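Local coordinates for DNA translocase coupling protein (Clostridium perfringens, PDB 6O1W) that probably acts as an FtsK/SpoIIIE-type, ATP-binding DNA translocase, the coupling protein of plasmid conjugation, at residues A[19-24]-A[57-62]. Numbering follows the deposited sequence.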
loop_
_atom_site.group_PDB
_atom_site.type_symbol
_atom_site.label_atom_id
_atom_site.label_comp_id
_atom_site.label_asym_id
_atom_site.label_seq_id
_atom_site.Cartn_x
_atom_site.Cartn_y
_atom_site.Cartn_z
ATOM N N LEU A 19 32.037 9.063 23.941
ATOM C CA LEU A 19 32.393 9.882 22.773
ATOM C C LEU A 19 32.898 11.269 23.146
ATOM O O LEU A 19 33.328 12.015 22.269
ATOM C CB LEU A 19 31.158 10.026 21.861
ATOM C CG LEU A 19 30.562 8.738 21.288
ATOM C CD1 LEU A 19 29.282 9.019 20.510
ATOM C CD2 LEU A 19 31.579 7.964 20.497
ATOM N N ASN A 20 32.819 11.638 24.438
ATOM C CA ASN A 20 33.061 13.009 24.931
ATOM C C ASN A 20 32.226 13.976 24.064
ATOM O O ASN A 20 32.723 14.980 23.548
ATOM C CB ASN A 20 34.559 13.404 24.995
ATOM C CG ASN A 20 34.785 14.702 25.756
ATOM O OD1 ASN A 20 35.366 15.664 25.237
ATOM N ND2 ASN A 20 34.296 14.776 26.990
ATOM N N PHE A 21 30.961 13.589 23.825
ATOM C CA PHE A 21 30.047 14.356 23.005
ATOM C C PHE A 21 29.356 15.380 23.907
ATOM O O PHE A 21 28.229 15.172 24.345
ATOM C CB PHE A 21 29.073 13.406 22.304
ATOM C CG PHE A 21 28.274 14.001 21.181
ATOM C CD1 PHE A 21 28.884 14.354 19.980
ATOM C CD2 PHE A 21 26.894 14.129 21.281
ATOM C CE1 PHE A 21 28.126 14.842 18.906
ATOM C CE2 PHE A 21 26.152 14.662 20.225
ATOM C CZ PHE A 21 26.775 14.994 19.037
ATOM N N VAL A 22 30.068 16.483 24.199
ATOM C CA VAL A 22 29.618 17.559 25.120
ATOM C C VAL A 22 29.629 18.939 24.446
ATOM O O VAL A 22 30.465 19.173 23.573
ATOM C CB VAL A 22 30.445 17.593 26.446
ATOM C CG1 VAL A 22 30.332 16.281 27.228
ATOM C CG2 VAL A 22 31.911 17.946 26.198
ATOM N N GLY A 23 28.726 19.829 24.873
ATOM C CA GLY A 23 28.651 21.198 24.367
ATOM C C GLY A 23 29.639 22.105 25.077
ATOM O O GLY A 23 30.418 21.624 25.909
ATOM N N ALA A 24 29.593 23.434 24.802
ATOM C CA ALA A 24 30.484 24.428 25.449
ATOM C C ALA A 24 30.364 24.441 26.978
ATOM O O ALA A 24 31.345 24.746 27.665
ATOM C CB ALA A 24 30.218 25.825 24.900
ATOM N N LYS A 57 25.239 15.868 12.867
ATOM C CA LYS A 57 25.189 15.230 11.546
ATOM C C LYS A 57 26.487 14.505 11.214
ATOM O O LYS A 57 26.443 13.397 10.684
ATOM C CB LYS A 57 24.760 16.223 10.463
ATOM C CG LYS A 57 23.249 16.514 10.585
ATOM C CD LYS A 57 22.700 17.436 9.510
ATOM C CE LYS A 57 21.215 17.606 9.706
ATOM N NZ LYS A 57 20.567 18.306 8.571
ATOM N N SER A 58 27.629 15.079 11.624
ATOM C CA SER A 58 28.935 14.440 11.450
ATOM C C SER A 58 29.035 13.161 12.299
ATOM O O SER A 58 29.761 12.218 11.949
ATOM C CB SER A 58 30.039 15.402 11.861
ATOM O OG SER A 58 30.168 16.357 10.824
ATOM N N TYR A 59 28.293 13.141 13.420
ATOM C CA TYR A 59 28.326 12.006 14.317
ATOM C C TYR A 59 27.326 10.940 13.996
ATOM O O TYR A 59 27.325 9.968 14.721
ATOM C CB TYR A 59 28.176 12.474 15.763
ATOM C CG TYR A 59 29.504 12.751 16.422
ATOM C CD1 TYR A 59 30.184 13.946 16.195
ATOM C CD2 TYR A 59 30.083 11.822 17.280
ATOM C CE1 TYR A 59 31.378 14.232 16.849
ATOM C CE2 TYR A 59 31.319 12.066 17.886
ATOM C CZ TYR A 59 31.958 13.277 17.673
ATOM O OH TYR A 59 33.141 13.539 18.315
ATOM N N ILE A 60 26.486 11.081 12.934
ATOM C CA ILE A 60 25.441 10.083 12.593
ATOM C C ILE A 60 26.010 8.635 12.496
ATOM O O ILE A 60 25.473 7.745 13.171
ATOM C CB ILE A 60 24.588 10.470 11.345
ATOM C CG1 ILE A 60 23.507 11.494 11.749
ATOM C CG2 ILE A 60 23.936 9.235 10.660
ATOM C CD1 ILE A 60 22.747 12.156 10.515
ATOM N N PRO A 61 27.059 8.351 11.682
ATOM C CA PRO A 61 27.573 6.984 11.652
ATOM C C PRO A 61 27.875 6.469 13.057
ATOM O O PRO A 61 27.435 5.379 13.353
ATOM C CB PRO A 61 28.839 7.105 10.792
ATOM C CG PRO A 61 28.527 8.225 9.880
ATOM C CD PRO A 61 27.837 9.216 10.770
ATOM N N GLN A 62 28.524 7.270 13.935
ATOM C CA GLN A 62 28.889 6.816 15.291
ATOM C C GLN A 62 27.704 6.638 16.261
ATOM O O GLN A 62 27.684 5.666 17.021
ATOM C CB GLN A 62 29.965 7.702 15.927
ATOM C CG GLN A 62 30.424 7.137 17.284
ATOM C CD GLN A 62 31.166 5.835 17.120
ATOM O OE1 GLN A 62 32.132 5.741 16.364
ATOM N NE2 GLN A 62 30.726 4.801 17.806
HETATM O O HOH W 1 34.083 11.437 19.760
HETATM O O HOH W 2 33.880 14.819 20.905
#
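Phe21 and Tyr59 form the aromatic centre of this contact. The pair is edge-to-face, with the edge of Phe21 turned toward the face of Tyr59. The ring centroids are 4.7 Å apart and the planes meet at 55°, well short of a perpendicular T. With CG anti to the backbone N (chi1 -166°), the Phe21 ring reaches over to Tyr59, and CE1 leads the approach. It lies 3.5 Å from Tyr59 CD1, over one face of the tyrosine ring and displaced toward its rim. The two side chains run past each other in opposite directions.

Aliphatic packing lies next to the ring pair. Leu19 CD2 meets Gln62 CG at 3.5 Å, so the glutamine contributes its CG methylene to the contact. Leu19 CD1 reaches the same carbon and also lies loosely against the Tyr59 ring, 4.4 Å from Tyr59 CD2. The Gln62 chain bends at chi2 (67°), and its NE2 is hydrogen-bonded to Ser66 OG.

The polar link runs through water. Tyr59 OH and Leu19 O each lie 2.7 Å from water 1, which donates to the carbonyl and lies in the plane of the tyrosine ring, at its edge. Water 2 donates to Asn20 O and also bonds Tyr59 OH. Two waters thus tie one hydroxyl to successive carbonyls where the chain leaves its helix. Asn20, with positive phi, is the first residue past the helix, which closes in a Schellman motif. Phe21 follows as the centre of an inverse gamma turn, closed by a weak bond from Val22 N to Asn20 O.

The contact joins the loop after helix 7-18 to the junction of helices 53-58 and 60-67. Phe21 also packs edge-to-face with Trp56, while Leu19 rests on Leu63. This is structural packing in the N-terminal part of the chain, beside the four-stranded antiparallel sheet and away from the ATP site.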